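Local coordinates for protein ribonucleoside triphosphate reductase (Lactobacillus leichmannii, PDB 1L1L) that reduces ribonucleoside triphosphates to deoxyribonucleotides in a B12-dependent, allosterically regulated reaction, working as a monomer, at residues D498-P508 with L664-T672. Numbering follows the deposited sequence.
Sequences DPETHEAIKVP and LLRQYRFIT
D498 OD2 takes three hydrogen bonds: from R669 NH2 across the contact, through its syn lone pair, and from the backbone N atoms of E500, which closes an Asx turn, and of T501, which extends it to an Asx motif, at the start of the loop of the 490-497/504-510 beta hairpin. The hairpin docks on the C-terminal end of helix 661-667 and the residues just after it, at the surface and far from the centre of the chain. R669 meets D498 end-on, NH1 reaching OD1 and NH2 reaching OD2, both at 3.0 Å, with carboxylate and guanidinium planes only 16° apart. NH2 also bonds E500 OE1 at 2.9 Å, this time from above the carboxylate plane, while NH1 turns back to R666 O, so four bonds to protein atoms, with a water on NE, hold the guanidinium's orientation. F670 CE1 lies over the centre of one guanidinium face, and the ring's CZ comes within 3.3 Å of E500 CD; P499 CG packs 3.8 Å from CE1. R666, paired mainly with E662, makes a long salt bridge to E503. Where the strand begins, Q667 of the helix, extended with CG anti to its backbone N (chi1 -167°), passes I505 CD1 and sends NE2 to K506 O at 3.1 Å. A water donates to both K506 O and Q667 OE1.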
loop_
_atom_site.group_PDB
_atom_site.type_symbol
_atom_site.label_atom_id
_atom_site.label_comp_id
_atom_site.label_asym_id
_atom_site.label_seq_id
_atom_site.Cartn_x
_atom_site.Cartn_y
_atom_site.Cartn_z
ATOM N N ASP A 498 -0.447 -35.834 3.340
ATOM C CA ASP A 498 0.238 -34.976 2.380
ATOM C C ASP A 498 0.300 -35.656 1.016
ATOM O O ASP A 498 0.743 -36.798 0.908
ATOM C CB ASP A 498 1.657 -34.678 2.854
ATOM C CG ASP A 498 2.362 -33.666 1.974
ATOM O OD1 ASP A 498 2.135 -32.456 2.169
ATOM O OD2 ASP A 498 3.132 -34.076 1.082
ATOM N N PRO A 499 -0.123 -34.952 -0.044
ATOM C CA PRO A 499 -0.125 -35.482 -1.413
ATOM C C PRO A 499 1.204 -36.053 -1.906
ATOM O O PRO A 499 1.226 -36.854 -2.835
ATOM C CB PRO A 499 -0.590 -34.288 -2.246
ATOM C CG PRO A 499 -0.082 -33.122 -1.468
ATOM C CD PRO A 499 -0.425 -33.511 -0.049
ATOM N N GLU A 500 2.310 -35.657 -1.292
ATOM C CA GLU A 500 3.605 -36.167 -1.728
ATOM C C GLU A 500 4.268 -37.088 -0.719
ATOM O O GLU A 500 4.669 -38.202 -1.058
ATOM C CB GLU A 500 4.565 -35.017 -2.034
ATOM C CG GLU A 500 4.098 -34.072 -3.106
ATOM C CD GLU A 500 5.202 -33.131 -3.552
ATOM O OE1 GLU A 500 5.953 -32.635 -2.678
ATOM O OE2 GLU A 500 5.313 -32.879 -4.774
ATOM N N THR A 501 4.391 -36.613 0.516
ATOM C CA THR A 501 5.032 -37.382 1.572
ATOM C C THR A 501 4.088 -38.336 2.293
ATOM O O THR A 501 4.533 -39.167 3.079
ATOM C CB THR A 501 5.661 -36.456 2.622
ATOM O OG1 THR A 501 4.632 -35.678 3.246
ATOM C CG2 THR A 501 6.678 -35.524 1.969
ATOM N N HIS A 502 2.790 -38.206 2.035
ATOM C CA HIS A 502 1.797 -39.066 2.673
ATOM C C HIS A 502 1.722 -38.811 4.178
ATOM O O HIS A 502 1.109 -39.579 4.922
ATOM C CB HIS A 502 2.132 -40.537 2.407
ATOM C CG HIS A 502 2.272 -40.867 0.954
ATOM N ND1 HIS A 502 3.451 -41.323 0.403
ATOM C CD2 HIS A 502 1.388 -40.779 -0.067
ATOM C CE1 HIS A 502 3.288 -41.500 -0.895
ATOM N NE2 HIS A 502 2.045 -41.177 -1.206
ATOM N N GLU A 503 2.354 -37.731 4.622
ATOM C CA GLU A 503 2.341 -37.367 6.032
ATOM C C GLU A 503 0.903 -37.092 6.471
ATOM O O GLU A 503 0.148 -36.420 5.769
ATOM C CB GLU A 503 3.197 -36.117 6.255
ATOM C CG GLU A 503 3.024 -35.458 7.616
ATOM C CD GLU A 503 3.922 -34.247 7.787
ATOM O OE1 GLU A 503 3.947 -33.397 6.873
ATOM O OE2 GLU A 503 4.600 -34.142 8.834
ATOM N N ALA A 504 0.524 -37.622 7.630
ATOM C CA ALA A 504 -0.820 -37.408 8.148
ATOM C C ALA A 504 -0.957 -35.937 8.548
ATOM O O ALA A 504 -0.089 -35.380 9.216
ATOM C CB ALA A 504 -1.075 -38.317 9.353
ATOM N N ILE A 505 -2.050 -35.311 8.126
ATOM C CA ILE A 505 -2.287 -33.908 8.439
ATOM C C ILE A 505 -3.770 -33.621 8.642
ATOM O O ILE A 505 -4.636 -34.443 8.314
ATOM C CB ILE A 505 -1.785 -33.001 7.301
ATOM C CG1 ILE A 505 -2.449 -33.421 5.985
ATOM C CG2 ILE A 505 -0.264 -33.081 7.203
ATOM C CD1 ILE A 505 -2.105 -32.552 4.798
ATOM N N LYS A 506 -4.051 -32.447 9.192
ATOM C CA LYS A 506 -5.421 -32.020 9.420
ATOM C C LYS A 506 -5.802 -31.056 8.308
ATOM O O LYS A 506 -5.214 -29.988 8.179
ATOM C CB LYS A 506 -5.537 -31.320 10.772
ATOM C CG LYS A 506 -5.352 -32.235 11.970
ATOM C CD LYS A 506 -6.524 -33.188 12.084
ATOM C CE LYS A 506 -6.505 -33.942 13.399
ATOM N NZ LYS A 506 -7.822 -34.603 13.627
ATOM N N VAL A 507 -6.775 -31.440 7.494
ATOM C CA VAL A 507 -7.226 -30.581 6.413
ATOM C C VAL A 507 -8.533 -29.921 6.846
ATOM O O VAL A 507 -9.327 -30.510 7.584
ATOM C CB VAL A 507 -7.444 -31.382 5.114
ATOM C CG1 VAL A 507 -8.071 -30.497 4.047
ATOM C CG2 VAL A 507 -6.113 -31.921 4.622
ATOM N N PRO A 508 -8.765 -28.679 6.400
ATOM C CA PRO A 508 -9.980 -27.949 6.756
ATOM C C PRO A 508 -11.212 -28.361 5.962
ATOM O O PRO A 508 -11.108 -28.809 4.822
ATOM C CB PRO A 508 -9.592 -26.504 6.474
ATOM C CG PRO A 508 -8.726 -26.651 5.247
ATOM C CD PRO A 508 -7.835 -27.809 5.649
ATOM N N LEU A 664 2.757 -25.881 9.002
ATOM C CA LEU A 664 1.722 -25.280 8.179
ATOM C C LEU A 664 2.284 -24.690 6.895
ATOM O O LEU A 664 1.642 -24.760 5.850
ATOM C CB LEU A 664 0.950 -24.229 8.988
ATOM C CG LEU A 664 0.044 -24.901 10.031
ATOM C CD1 LEU A 664 -0.348 -23.913 11.127
ATOM C CD2 LEU A 664 -1.183 -25.476 9.329
ATOM N N LEU A 665 3.475 -24.102 6.957
ATOM C CA LEU A 665 4.074 -23.555 5.747
ATOM C C LEU A 665 4.271 -24.701 4.746
ATOM O O LEU A 665 4.011 -24.558 3.544
ATOM C CB LEU A 665 5.422 -22.887 6.060
ATOM C CG LEU A 665 5.316 -21.539 6.788
ATOM C CD1 LEU A 665 6.672 -21.114 7.357
ATOM C CD2 LEU A 665 4.764 -20.496 5.808
ATOM N N ARG A 666 4.723 -25.849 5.243
ATOM C CA ARG A 666 4.926 -26.990 4.359
ATOM C C ARG A 666 3.582 -27.485 3.841
ATOM O O ARG A 666 3.415 -27.745 2.647
ATOM C CB ARG A 666 5.651 -28.126 5.092
ATOM C CG ARG A 666 7.071 -27.786 5.534
ATOM C CD ARG A 666 7.908 -29.049 5.729
ATOM N NE ARG A 666 7.215 -30.055 6.532
ATOM C CZ ARG A 666 7.023 -29.967 7.845
ATOM N NH1 ARG A 666 7.474 -28.916 8.517
ATOM N NH2 ARG A 666 6.370 -30.927 8.489
ATOM N N GLN A 667 2.612 -27.600 4.736
ATOM C CA GLN A 667 1.299 -28.093 4.335
ATOM C C GLN A 667 0.679 -27.334 3.173
ATOM O O GLN A 667 0.103 -27.940 2.275
ATOM C CB GLN A 667 0.324 -28.077 5.515
ATOM C CG GLN A 667 -0.940 -28.875 5.225
ATOM C CD GLN A 667 -1.950 -28.835 6.349
ATOM O OE1 GLN A 667 -1.588 -28.774 7.529
ATOM N NE2 GLN A 667 -3.232 -28.895 5.989
ATOM N N TYR A 668 0.793 -26.011 3.180
ATOM C CA TYR A 668 0.194 -25.215 2.118
ATOM C C TYR A 668 1.129 -24.785 0.987
ATOM O O TYR A 668 0.824 -23.844 0.251
ATOM C CB TYR A 668 -0.496 -23.988 2.723
ATOM C CG TYR A 668 -1.716 -24.340 3.552
ATOM C CD1 TYR A 668 -1.608 -24.644 4.908
ATOM C CD2 TYR A 668 -2.978 -24.398 2.966
ATOM C CE1 TYR A 668 -2.737 -25.002 5.665
ATOM C CE2 TYR A 668 -4.104 -24.751 3.704
ATOM C CZ TYR A 668 -3.979 -25.050 5.046
ATOM O OH TYR A 668 -5.103 -25.394 5.757
ATOM N N ARG A 669 2.245 -25.494 0.829
ATOM C CA ARG A 669 3.213 -25.155 -0.207
ATOM C C ARG A 669 2.651 -25.241 -1.620
ATOM O O ARG A 669 3.262 -24.734 -2.568
ATOM C CB ARG A 669 4.475 -26.032 -0.075
ATOM C CG ARG A 669 4.272 -27.519 -0.323
ATOM C CD ARG A 669 5.537 -28.307 0.018
ATOM N NE ARG A 669 5.428 -29.712 -0.366
ATOM C CZ ARG A 669 4.646 -30.600 0.242
ATOM N NH1 ARG A 669 3.898 -30.240 1.277
ATOM N NH2 ARG A 669 4.595 -31.853 -0.199
ATOM N N PHE A 670 1.490 -25.867 -1.781
ATOM C CA PHE A 670 0.903 -25.972 -3.115
ATOM C C PHE A 670 -0.250 -24.988 -3.331
ATOM O O PHE A 670 -0.860 -24.960 -4.411
ATOM C CB PHE A 670 0.401 -27.401 -3.373
ATOM C CG PHE A 670 1.468 -28.459 -3.260
ATOM C CD1 PHE A 670 1.456 -29.364 -2.202
ATOM C CD2 PHE A 670 2.482 -28.554 -4.216
ATOM C CE1 PHE A 670 2.437 -30.351 -2.096
ATOM C CE2 PHE A 670 3.465 -29.530 -4.119
ATOM C CZ PHE A 670 3.447 -30.433 -3.059
ATOM N N ILE A 671 -0.532 -24.169 -2.320
ATOM C CA ILE A 671 -1.638 -23.219 -2.399
ATOM C C ILE A 671 -1.284 -21.747 -2.167
ATOM O O ILE A 671 -1.720 -20.873 -2.908
ATOM C CB ILE A 671 -2.753 -23.608 -1.387
ATOM C CG1 ILE A 671 -3.360 -24.961 -1.774
ATOM C CG2 ILE A 671 -3.842 -22.540 -1.355
ATOM C CD1 ILE A 671 -4.422 -25.447 -0.816
ATOM N N THR A 672 -0.488 -21.469 -1.147
ATOM C CA THR A 672 -0.156 -20.090 -0.842
ATOM C C THR A 672 0.876 -19.405 -1.736
ATOM O O THR A 672 2.012 -19.866 -1.888
ATOM C CB THR A 672 0.281 -19.961 0.611
ATOM O OG1 THR A 672 -0.726 -20.537 1.457
ATOM C CG2 THR A 672 0.454 -18.495 0.968
HETATM O O HOH W 1 -0.128 -30.708 2.024
HETATM O O HOH W 2 7.332 -30.139 -2.457
HETATM O O HOH W 3 -3.917 -27.763 9.153
HETATM O O HOH W 4 -1.563 -30.959 10.116
#